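PDB 6J18: ESX-5 secretion system protein EccC5 from Mycobacterium tuberculosis, which forms part of the ESX-5 type VII secretion machinery that exports EsxN and a number of PE_PGRS and PPE proteins, represented here by its C-terminal FtsK-type ATPase piece. Local coordinates for residues His95-Gly100 with Ala265-Met270; Ile207-Gln212 with Ile240-Phe245. One frame throughout, in Å; residues are numbered along the deposited sequence.

How the contacts relate
Both contacts are buried and lie in one sheet of the C-terminal FtsK-type ATPase domain, with centres about 9 Å apart. Strand 96-100, which contact 1 pairs with 265-270, runs on its other edge beside strand 237-244 of contact 2, so the segments follow one another as 265-270, 95-100, 240-245 and 207-212. The seam is closed by Val-98 N to Val-241 O (2.9 Å) and by Thr-99 OG1 to Arg-243 O (2.9 Å). The C-terminal ends of these parallel strands face the nucleotide. At the nearest atoms, the side chains of Met-270 and Asp-210 lie about 6 and 4 Å from bound ATP, and that of Asp-209 about 4 Å from the magnesium ion.

Contact 1: residues His95-Gly100 with Ala265-Met270; sequences HLMVTG and APLLVM
Met-97 and Leu-267 meet on one side of two neighbouring parallel strands of the FtsK-type, RecA-like ATPase sheet, Val-98 and Leu-268 on the other, so that each face carries its own row of apolar bumps. Leu-267 sends CD1 back against CB of Met-97 (3.6 Å). The sulfur chain of Met-97 folds at its last torsion (chi3 -63°), which turns CE toward Ala-265, while Leu-257 and Leu-260 of helix 255-262 and Arg-280 close around it. Farther along this face, the methyls Thr-99 CG2 and Val-269 CG2 touch at 4.1 Å.

At the entry to the pair, the Pro-266 ring sets CD against His-95 O (3.3 Å), and Ala-265 CB meets His-95 CB. The opposite row starts with Leu-96, whose CD1 reaches across at about a right angle to the proline ring and settles over Pro-266 O (3.4 Å) and CB. Val-98 CG1 touches both Leu-268 CD2 (4.1 Å) and Met-270 SD (3.8 Å). Strand 301-306 covers this side through Val-304 and Val-306. At the nucleotide end, strand 96-100 leads into the predicted ATP-binding loop that begins at Gly-100, whose CA lies 4.3 Å from Met-270 CB.

Along the seam a parallel ladder alternates: Met-97 N to Pro-266 O, Leu-268 N to Met-97 O, Thr-99 N to Leu-268 O, and Met-270 N to Thr-99 O at 2.7 Å. These bonds are close to straight, at 162 to 174° about the hydrogen. The side-chain polar groups bond away from 265-270: His-95 ND1 with Val-239 N, His-95 NE2 with Val-229 O, Thr-99 OG1 with Arg-243 O. Polarity between the two segments is therefore confined to main-chain amides and carbonyls, and side-chain contact between them rests on the fit of aliphatic carbons and methionine sulfur.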
loop_
_atom_site.group_PDB
_atom_site.type_symbol
_atom_site.label_atom_id
_atom_site.label_comp_id
_atom_site.label_asym_id
_atom_site.label_seq_id
_atom_site.Cartn_x
_atom_site.Cartn_y
_atom_site.Cartn_z
ATOM N N HIS A 95 3.971 -4.230 -3.145
ATOM C CA HIS A 95 3.563 -3.751 -1.825
ATOM C C HIS A 95 4.276 -2.489 -1.354
ATOM O O HIS A 95 5.174 -1.976 -2.022
ATOM C CB HIS A 95 3.778 -4.859 -0.793
ATOM C CG HIS A 95 3.306 -6.204 -1.246
ATOM N ND1 HIS A 95 1.979 -6.478 -1.499
ATOM C CD2 HIS A 95 3.981 -7.350 -1.494
ATOM C CE1 HIS A 95 1.858 -7.736 -1.880
ATOM N NE2 HIS A 95 3.057 -8.288 -1.887
ATOM N N LEU A 96 3.858 -1.996 -0.190
ATOM C CA LEU A 96 4.503 -0.858 0.453
ATOM C C LEU A 96 4.247 -0.850 1.957
ATOM O O LEU A 96 3.121 -1.068 2.406
ATOM C CB LEU A 96 4.019 0.461 -0.156
ATOM C CG LEU A 96 4.512 1.726 0.558
ATOM C CD1 LEU A 96 6.031 1.836 0.480
ATOM C CD2 LEU A 96 3.849 2.979 0.002
ATOM N N MET A 97 5.303 -0.602 2.727
ATOM C CA MET A 97 5.181 -0.381 4.164
ATOM C C MET A 97 5.604 1.043 4.505
ATOM O O MET A 97 6.566 1.564 3.941
ATOM C CB MET A 97 6.031 -1.382 4.950
ATOM C CG MET A 97 5.483 -2.796 4.977
ATOM S SD MET A 97 6.498 -3.901 5.980
ATOM C CE MET A 97 8.043 -3.855 5.076
ATOM N N VAL A 98 4.878 1.676 5.422
ATOM C CA VAL A 98 5.206 3.028 5.860
ATOM C C VAL A 98 5.246 3.102 7.382
ATOM O O VAL A 98 4.324 2.647 8.055
ATOM C CB VAL A 98 4.190 4.067 5.334
ATOM C CG1 VAL A 98 4.615 5.475 5.730
ATOM C CG2 VAL A 98 4.043 3.961 3.821
ATOM N N THR A 99 6.315 3.673 7.926
ATOM C CA THR A 99 6.423 3.834 9.370
ATOM C C THR A 99 7.014 5.194 9.733
ATOM O O THR A 99 7.679 5.832 8.917
ATOM C CB THR A 99 7.276 2.714 10.003
ATOM O OG1 THR A 99 7.117 2.732 11.429
ATOM C CG2 THR A 99 8.745 2.885 9.647
ATOM N N GLY A 100 6.754 5.631 10.961
ATOM C CA GLY A 100 7.238 6.910 11.443
ATOM C C GLY A 100 6.577 7.281 12.756
ATOM O O GLY A 100 5.597 6.654 13.163
ATOM N N ALA A 265 9.513 -5.846 0.368
ATOM C CA ALA A 265 8.657 -4.709 0.053
ATOM C C ALA A 265 9.347 -3.401 0.423
ATOM O O ALA A 265 10.083 -3.344 1.409
ATOM C CB ALA A 265 7.322 -4.829 0.777
ATOM N N PRO A 266 9.123 -2.349 -0.380
ATOM C CA PRO A 266 9.653 -1.016 -0.074
ATOM C C PRO A 266 9.180 -0.523 1.289
ATOM O O PRO A 266 8.007 -0.680 1.627
ATOM C CB PRO A 266 9.084 -0.144 -1.197
ATOM C CG PRO A 266 8.833 -1.091 -2.317
ATOM C CD PRO A 266 8.414 -2.379 -1.671
ATOM N N LEU A 267 10.090 0.061 2.061
ATOM C CA LEU A 267 9.757 0.559 3.387
ATOM C C LEU A 267 10.086 2.041 3.517
ATOM O O LEU A 267 11.253 2.431 3.496
ATOM C CB LEU A 267 10.498 -0.242 4.459
ATOM C CG LEU A 267 10.373 0.245 5.904
ATOM C CD1 LEU A 267 8.942 0.147 6.395
ATOM C CD2 LEU A 267 11.297 -0.556 6.802
ATOM N N LEU A 268 9.051 2.865 3.643
ATOM C CA LEU A 268 9.245 4.291 3.850
ATOM C C LEU A 268 9.369 4.596 5.334
ATOM O O LEU A 268 8.402 4.475 6.085
ATOM C CB LEU A 268 8.096 5.099 3.246
ATOM C CG LEU A 268 8.281 6.617 3.326
ATOM C CD1 LEU A 268 9.418 7.067 2.420
ATOM C CD2 LEU A 268 6.993 7.350 2.982
ATOM N N VAL A 269 10.566 4.983 5.755
ATOM C CA VAL A 269 10.784 5.374 7.140
ATOM C C VAL A 269 10.725 6.890 7.259
ATOM O O VAL A 269 11.685 7.588 6.933
ATOM C CB VAL A 269 12.133 4.866 7.674
ATOM C CG1 VAL A 269 12.296 5.236 9.144
ATOM C CG2 VAL A 269 12.237 3.360 7.488
ATOM N N MET A 270 9.588 7.399 7.719
ATOM C CA MET A 270 9.408 8.836 7.862
ATOM C C MET A 270 10.113 9.312 9.132
ATOM O O MET A 270 11.088 8.691 9.564
ATOM C CB MET A 270 7.916 9.184 7.869
ATOM C CG MET A 270 7.152 8.497 6.731
ATOM S SD MET A 270 5.461 9.067 6.444
ATOM C CE MET A 270 5.756 10.681 5.728
#

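Contact 2: residues Ile207-Gln212 with Ile240-Phe245; sequences IVDDIQ and IVTRTF
The hydroxyl of Thr-242 donates to Asp-209 OD1 in the parallel core of a RecA-like P-loop ATPase sheet, where the largely hydrophobic strand 203-208 running into Asp-209 and Asp-210 has the form of a Walker B motif. Thr-242 holds OG1 between its backbone N and carbonyl carbon (chi1 72°), which aims it at the carboxylate; the 2.5 Å separation from OG1 to OD1 is unusually short and its exact length doubtful. The other oxygen, OD2, is bonded by Thr-107 of the predicted ATP-binding loop, consistent with a role in ordering the magnesium site.

Val-208 N bonds Ile-240 O, and Thr-242 N returns to Val-208 O. The strand pairing then gives way as Asp-210, which touches the bound ATP, adopts left-handed backbone angles, yet Ile-211 N still finds Thr-242 O at 3.1 Å.

Ile-211 crosses Val-241 at about a right angle, CD1 against CG1 at 3.6 Å, while its CG2 branch packs on Arg-243 CB. The extended arginine lays one guanidinium face over Gln-212 CB and gives NH1 to Gly-246 O.

Gln-212 bends at chi2 (-84°), folding its amide across Thr-244. Its NE2 donates to Asp-210 OD1 (3.2 Å) from above the carboxylate plane, with the acceptor near the amide plane of Gln-212, and a water donates to that same oxygen and to Thr-242 OG1. Gln-212 OE1 accepts Thr-244 N at 3.1 Å, from 66° above the amide carbonyl plane.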
loop_
_atom_site.group_PDB
_atom_site.type_symbol
_atom_site.label_atom_id
_atom_site.label_comp_id
_atom_site.label_asym_id
_atom_site.label_seq_id
_atom_site.Cartn_x
_atom_site.Cartn_y
_atom_site.Cartn_z
ATOM N N ILE A 207 -5.521 -2.152 2.025
ATOM C CA ILE A 207 -4.928 -0.975 2.645
ATOM C C ILE A 207 -5.221 -0.941 4.139
ATOM O O ILE A 207 -6.379 -0.897 4.555
ATOM C CB ILE A 207 -5.441 0.314 1.986
ATOM C CG1 ILE A 207 -5.042 0.333 0.509
ATOM C CG2 ILE A 207 -4.893 1.535 2.706
ATOM C CD1 ILE A 207 -5.658 1.459 -0.280
ATOM N N VAL A 208 -4.162 -0.970 4.941
ATOM C CA VAL A 208 -4.298 -1.012 6.392
ATOM C C VAL A 208 -3.590 0.160 7.065
ATOM O O VAL A 208 -2.369 0.293 6.977
ATOM C CB VAL A 208 -3.735 -2.326 6.968
ATOM C CG1 VAL A 208 -3.966 -2.388 8.472
ATOM C CG2 VAL A 208 -4.360 -3.526 6.270
ATOM N N ASP A 209 -4.362 1.009 7.734
ATOM C CA ASP A 209 -3.794 2.109 8.503
ATOM C C ASP A 209 -3.720 1.703 9.972
ATOM O O ASP A 209 -4.636 1.060 10.484
ATOM C CB ASP A 209 -4.631 3.382 8.333
ATOM C CG ASP A 209 -3.858 4.646 8.675
ATOM O OD1 ASP A 209 -2.638 4.556 8.926
ATOM O OD2 ASP A 209 -4.468 5.737 8.676
ATOM N N ASP A 210 -2.619 2.063 10.630
ATOM C CA ASP A 210 -2.421 1.790 12.055
ATOM C C ASP A 210 -2.512 0.303 12.391
ATOM O O ASP A 210 -3.369 -0.113 13.170
ATOM C CB ASP A 210 -3.439 2.572 12.890
ATOM C CG ASP A 210 -3.316 4.069 12.704
ATOM O OD1 ASP A 210 -2.179 4.584 12.738
ATOM O OD2 ASP A 210 -4.358 4.730 12.515
ATOM N N ILE A 211 -1.615 -0.490 11.814
ATOM C CA ILE A 211 -1.623 -1.934 12.027
ATOM C C ILE A 211 -1.227 -2.297 13.459
ATOM O O ILE A 211 -1.465 -3.416 13.910
ATOM C CB ILE A 211 -0.680 -2.656 11.036
ATOM C CG1 ILE A 211 -1.031 -4.143 10.934
ATOM C CG2 ILE A 211 0.774 -2.465 11.433
ATOM C CD1 ILE A 211 -0.218 -4.895 9.904
ATOM N N GLN A 212 -0.638 -1.344 14.179
ATOM C CA GLN A 212 -0.194 -1.596 15.548
ATOM C C GLN A 212 -1.371 -1.852 16.488
ATOM O O GLN A 212 -1.201 -2.410 17.571
ATOM C CB GLN A 212 0.643 -0.426 16.074
ATOM C CG GLN A 212 -0.136 0.863 16.310
ATOM C CD GLN A 212 -0.307 1.692 15.051
ATOM O OE1 GLN A 212 0.221 1.352 13.992
ATOM N NE2 GLN A 212 -1.045 2.790 15.163
ATOM N N ILE A 240 -0.726 -2.530 1.247
ATOM C CA ILE A 240 -0.149 -1.249 1.638
ATOM C C ILE A 240 -0.497 -0.952 3.096
ATOM O O ILE A 240 -1.663 -0.748 3.435
ATOM C CB ILE A 240 -0.644 -0.111 0.730
ATOM C CG1 ILE A 240 -0.384 -0.458 -0.739
ATOM C CG2 ILE A 240 0.050 1.189 1.084
ATOM C CD1 ILE A 240 -0.954 0.543 -1.718
ATOM N N VAL A 241 0.520 -0.935 3.954
ATOM C CA VAL A 241 0.316 -0.890 5.401
ATOM C C VAL A 241 1.138 0.209 6.079
ATOM O O VAL A 241 2.273 0.478 5.685
ATOM C CB VAL A 241 0.675 -2.256 6.045
ATOM C CG1 VAL A 241 0.473 -2.226 7.548
ATOM C CG2 VAL A 241 -0.151 -3.372 5.428
ATOM N N THR A 242 0.558 0.844 7.095
ATOM C CA THR A 242 1.294 1.789 7.927
ATOM C C THR A 242 1.351 1.323 9.379
ATOM O O THR A 242 0.465 0.607 9.851
ATOM C CB THR A 242 0.673 3.199 7.891
ATOM O OG1 THR A 242 -0.566 3.198 8.611
ATOM C CG2 THR A 242 0.439 3.647 6.459
ATOM N N ARG A 243 2.401 1.734 10.084
ATOM C CA ARG A 243 2.535 1.444 11.506
ATOM C C ARG A 243 3.314 2.549 12.205
ATOM O O ARG A 243 4.259 3.098 11.641
ATOM C CB ARG A 243 3.234 0.101 11.728
ATOM C CG ARG A 243 3.228 -0.358 13.181
ATOM C CD ARG A 243 4.254 -1.450 13.435
ATOM N NE ARG A 243 4.127 -2.012 14.777
ATOM C CZ ARG A 243 4.592 -1.436 15.882
ATOM N NH1 ARG A 243 5.219 -0.269 15.813
ATOM N NH2 ARG A 243 4.427 -2.027 17.058
ATOM N N THR A 244 2.913 2.874 13.430
ATOM C CA THR A 244 3.671 3.813 14.248
ATOM C C THR A 244 5.068 3.253 14.512
ATOM O O THR A 244 5.251 2.040 14.606
ATOM C CB THR A 244 2.963 4.111 15.580
ATOM O OG1 THR A 244 2.553 2.882 16.191
ATOM C CG2 THR A 244 1.738 4.981 15.343
ATOM N N PHE A 245 6.048 4.141 14.626
ATOM C CA PHE A 245 7.445 3.726 14.695
ATOM C C PHE A 245 7.830 3.158 16.058
ATOM O O PHE A 245 8.768 2.368 16.162
ATOM C CB PHE A 245 8.355 4.903 14.343
ATOM C CG PHE A 245 9.797 4.527 14.181
ATOM C CD1 PHE A 245 10.214 3.786 13.089
ATOM C CD2 PHE A 245 10.737 4.933 15.108
ATOM C CE1 PHE A 245 11.542 3.444 12.933
ATOM C CE2 PHE A 245 12.065 4.602 14.953
ATOM C CZ PHE A 245 12.469 3.850 13.869
HETATM O O HOH W 1 0.116 3.841 11.407
#